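Local coordinates for Hydrogenase/urease nickel incorporation protein HypB (Helicobacter pylori, PDB 4LPS) that uses its low intrinsic GTPase activity to help insert nickel into [NiFe] hydrogenases and is also required for urease maturation, at residues A[137-140]-A[141-144]; A[169-172]-A[173-176]. All blocks are in the same frame, centred on the assembly; numbering follows the deposited sequence.

In the fold
Both contacts are local, and they follow one another along the G-domain chain. Coming out of strand 131-135, the chain enters a loop that interaction 1 (137-140 with 141-144) shapes, the Asn139 amide bonding forward to Val141 just before the nickel-binding Cys142. It then runs through strand 152-158 and helix 165-168 to helix 170-174, where interaction 2 (169-172 with 173-176) closes the overlapping turns of one short helix. Neither contact encloses or crosses the other, yet their centres lie about 10 Å apart. Met172 packs on Asn139, Leu140 and Ser144, and Thr171 on Ser144, so the metal loop rests against a helix that also leans on strands 152-158 and 47-52.

Interaction 1: residues A[137-140]-A[141-144]; sequences VGNL and VCPS. With NI (nickel (II) ion), chain F; PO4 (phosphate ion), chain E.
Asn139 reaches forward along the chain with its amide and holds the next turn in place by hydrogen bonds. Asn139 OD1 accepts from Val141 N at 2.9 Å, the donor standing above the carbonyl plane rather than on a lone pair. Asn139 ND2 makes a weak bond to Cys142 SG at 3.6 Å and a further bond to the backbone oxygen of Cys106. With CG anti to the backbone N (chi1 -173°), the amide is swung over the following residues, and bonds at both OD1 and ND2 fix its rotation. The turn is closed by two bonds to one acceptor: Val141 O takes Ser144 N at 3.0 Å and Ser144 OG at 2.6 Å as the chain enters a 3-10 segment at Cys142.

In the P-loop GTPase fold of HypB, this loop leaves strand 131-135 and carries half of the cysteine pair of the nickel site. Cys142 SG binds the nickel at 2.1 Å, and Cys106 SG supplies the second thiolate. Asn139, weakly bonded to the sulfur of Cys142 and bonded to the carbonyl of Cys106, is thus a second-shell link between the two.

Apolar packing backs the amide. Pro143 lies obliquely across Asn139, Pro143 CD 3.6 Å from Asn139 CG, and its ring also touches Met172. At the far end, Gly138 N gives a weak bond to O1 of a phosphate ion, probably from the crystallisation liquor, which Lys59 also holds.

Interaction 2: residues A[169-172]-A[173-176]; sequences YPTM and FMCA
Phe173 sets its ring beside the carbonyl group that starts the helix: Tyr169 O lies 3.2 Å from Phe173 CD2, at the ring edge and near its plane. With CG anti to the carbonyl carbon (chi1 -74°), the ring is turned back toward the N-terminal end, where Phe173 CE2 also brushes Tyr169 CB at 4.3 Å. The same carbonyl oxygen receives a weak bond from Phe173 N, so backbone and ring of one residue gather round a single acceptor. Beyond the contact, the side chain touches Val155 and Leu157 of strand 152-158 and Met201 and Leu204 of helix 194-204.

Met172 points into the protein from another side of the turn. Bends at chi2 and chi3 curl its chain, leaving Met172 SD 4.2 Å from Cys175 SG, while it packs further on Val155, Met52 and Leu140. Helix 170-174, with Tyr169 as N-cap residue, is a short helix of the G-domain between the parallel strands 152-158 and 178-182, and Met172 and Phe173 fasten it to the central sheet. Met172 O accepts from Cys175 N at 3.2 Å, an i to i+3 bond with the donor well above the carbonyl plane.

The side chain of Met174 runs back along Pro170 and also meets Leu204. It is extended as far as SD, then bends at chi3 to lay Met174 CE 3.9 Å from Pro170 CB and 3.2 Å from Pro170 O. Pro170 O is the acceptor of the regular i to i+4 bond from Met174 N, 2.9 Å long.

Interaction 1: residues A[137-140]-A[141-144]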
loop_
_atom_site.group_PDB
_atom_site.type_symbol
_atom_site.label_atom_id
_atom_site.label_comp_id
_atom_site.label_asym_id
_atom_site.label_seq_id
_atom_site.Cartn_x
_atom_site.Cartn_y
_atom_site.Cartn_z
ATOM N N VAL A 137 4.143 -7.959 -1.054
ATOM C CA VAL A 137 5.513 -8.459 -1.037
ATOM C C VAL A 137 6.477 -7.392 -1.546
ATOM O O VAL A 137 6.189 -6.710 -2.535
ATOM C CB VAL A 137 5.653 -9.730 -1.898
ATOM C CG1 VAL A 137 7.089 -10.239 -1.889
ATOM C CG2 VAL A 137 4.697 -10.810 -1.404
ATOM N N GLY A 138 7.606 -7.228 -0.860
ATOM C CA GLY A 138 8.629 -6.306 -1.319
ATOM C C GLY A 138 9.136 -6.700 -2.693
ATOM O O GLY A 138 9.783 -7.739 -2.854
ATOM N N ASN A 139 8.836 -5.854 -3.676
ATOM C CA ASN A 139 9.100 -6.130 -5.086
ATOM C C ASN A 139 8.595 -4.955 -5.919
ATOM O O ASN A 139 7.424 -4.582 -5.821
ATOM C CB ASN A 139 8.425 -7.438 -5.515
ATOM C CG ASN A 139 8.797 -7.861 -6.926
ATOM O OD1 ASN A 139 9.503 -7.152 -7.641
ATOM N ND2 ASN A 139 8.340 -9.041 -7.322
ATOM N N LEU A 140 9.475 -4.350 -6.713
ATOM C CA LEU A 140 9.074 -3.219 -7.545
ATOM C C LEU A 140 8.606 -3.642 -8.934
ATOM O O LEU A 140 8.379 -2.792 -9.793
ATOM C CB LEU A 140 10.224 -2.218 -7.685
ATOM C CG LEU A 140 10.204 -1.000 -6.762
ATOM C CD1 LEU A 140 11.256 0.022 -7.185
ATOM C CD2 LEU A 140 8.827 -0.366 -6.747
ATOM N N VAL A 141 8.470 -4.946 -9.165
ATOM C CA VAL A 141 8.101 -5.430 -10.495
ATOM C C VAL A 141 6.772 -6.179 -10.490
ATOM O O VAL A 141 5.738 -5.620 -10.853
ATOM C CB VAL A 141 9.187 -6.351 -11.080
ATOM C CG1 VAL A 141 8.822 -6.769 -12.503
ATOM C CG2 VAL A 141 10.532 -5.642 -11.078
ATOM N N CYS A 142 6.809 -7.444 -10.080
ATOM C CA CYS A 142 5.690 -8.370 -10.269
ATOM C C CYS A 142 4.336 -7.984 -9.647
ATOM O O CYS A 142 3.297 -8.293 -10.231
ATOM C CB CYS A 142 6.089 -9.750 -9.748
ATOM S SG CYS A 142 7.574 -10.410 -10.533
ATOM N N PRO A 143 4.324 -7.325 -8.470
ATOM C CA PRO A 143 2.986 -6.977 -7.974
ATOM C C PRO A 143 2.245 -5.960 -8.851
ATOM O O PRO A 143 1.030 -5.819 -8.713
ATOM C CB PRO A 143 3.265 -6.398 -6.580
ATOM C CG PRO A 143 4.596 -6.951 -6.193
ATOM C CD PRO A 143 5.368 -7.032 -7.470
ATOM N N SER A 144 2.956 -5.287 -9.752
ATOM C CA SER A 144 2.323 -4.358 -10.686
ATOM C C SER A 144 1.435 -5.060 -11.717
ATOM O O SER A 144 0.703 -4.405 -12.462
ATOM C CB SER A 144 3.387 -3.526 -11.409
ATOM O OG SER A 144 4.071 -4.296 -12.381
HETATM NI NI NI F . 8.886 -11.834 -9.641
HETATM P P PO4 E . 8.902 -6.001 2.882
HETATM O O1 PO4 E . 7.820 -6.880 2.309
HETATM O O2 PO4 E . 8.500 -5.578 4.271
HETATM O O3 PO4 E . 10.196 -6.771 2.943
HETATM O O4 PO4 E . 9.074 -4.787 2.008
#

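Interaction 2: residues A[169-172]-A[173-176]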
loop_
_atom_site.group_PDB
_atom_site.type_symbol
_atom_site.label_atom_id
_atom_site.label_comp_id
_atom_site.label_asym_id
_atom_site.label_seq_id
_atom_site.Cartn_x
_atom_site.Cartn_y
_atom_site.Cartn_z
ATOM N N TYR A 169 11.417 1.401 -13.254
ATOM C CA TYR A 169 10.313 0.485 -13.012
ATOM C C TYR A 169 8.988 1.142 -13.404
ATOM O O TYR A 169 8.100 1.308 -12.565
ATOM C CB TYR A 169 10.304 0.042 -11.546
ATOM C CG TYR A 169 11.589 -0.646 -11.142
ATOM C CD1 TYR A 169 12.700 0.090 -10.742
ATOM C CD2 TYR A 169 11.713 -2.026 -11.216
ATOM C CE1 TYR A 169 13.881 -0.530 -10.389
ATOM C CE2 TYR A 169 12.893 -2.656 -10.868
ATOM C CZ TYR A 169 13.972 -1.904 -10.457
ATOM O OH TYR A 169 15.148 -2.530 -10.112
ATOM N N PRO A 170 8.855 1.517 -14.691
ATOM C CA PRO A 170 7.714 2.315 -15.151
ATOM C C PRO A 170 6.359 1.637 -14.960
ATOM O O PRO A 170 5.385 2.341 -14.687
ATOM C CB PRO A 170 8.013 2.524 -16.642
ATOM C CG PRO A 170 8.879 1.380 -17.019
ATOM C CD PRO A 170 9.727 1.124 -15.813
ATOM N N THR A 171 6.290 0.313 -15.092
ATOM C CA THR A 171 5.009 -0.386 -14.991
ATOM C C THR A 171 4.460 -0.326 -13.568
ATOM O O THR A 171 3.252 -0.197 -13.367
ATOM C CB THR A 171 5.130 -1.864 -15.441
ATOM O OG1 THR A 171 5.519 -1.918 -16.821
ATOM C CG2 THR A 171 3.809 -2.597 -15.276
ATOM N N MET A 172 5.342 -0.398 -12.578
ATOM C CA MET A 172 4.904 -0.249 -11.194
ATOM C C MET A 172 4.354 1.150 -10.926
ATOM O O MET A 172 3.287 1.303 -10.333
ATOM C CB MET A 172 6.043 -0.562 -10.224
ATOM C CG MET A 172 5.683 -0.320 -8.766
ATOM S SD MET A 172 4.339 -1.350 -8.128
ATOM C CE MET A 172 5.160 -2.934 -7.981
ATOM N N PHE A 173 5.088 2.170 -11.350
ATOM C CA PHE A 173 4.696 3.544 -11.063
ATOM C C PHE A 173 3.497 4.012 -11.897
ATOM O O PHE A 173 2.796 4.942 -11.502
ATOM C CB PHE A 173 5.890 4.480 -11.257
ATOM C CG PHE A 173 6.908 4.386 -10.155
ATOM C CD1 PHE A 173 6.721 5.078 -8.967
ATOM C CD2 PHE A 173 8.033 3.584 -10.288
ATOM C CE1 PHE A 173 7.648 4.993 -7.939
ATOM C CE2 PHE A 173 8.964 3.492 -9.265
ATOM C CZ PHE A 173 8.772 4.195 -8.090
ATOM N N MET A 174 3.266 3.379 -13.046
ATOM C CA MET A 174 2.080 3.679 -13.848
ATOM C C MET A 174 0.787 3.112 -13.243
ATOM O O MET A 174 -0.306 3.509 -13.641
ATOM C CB MET A 174 2.250 3.177 -15.287
ATOM C CG MET A 174 3.001 4.154 -16.189
ATOM S SD MET A 174 3.191 3.584 -17.892
ATOM C CE MET A 174 4.237 2.147 -17.675
ATOM N N CYS A 175 0.898 2.183 -12.296
ATOM C CA CYS A 175 -0.305 1.655 -11.656
ATOM C C CYS A 175 -0.633 2.397 -10.361
ATOM O O CYS A 175 -1.644 2.117 -9.714
ATOM C CB CYS A 175 -0.157 0.156 -11.380
ATOM S SG CYS A 175 0.707 -0.287 -9.870
ATOM N N ALA A 176 0.222 3.346 -9.991
ATOM C CA ALA A 176 0.040 4.107 -8.759
ATOM C C ALA A 176 -1.067 5.152 -8.882
ATOM O O ALA A 176 -1.101 5.929 -9.837
ATOM C CB ALA A 176 1.343 4.777 -8.358
#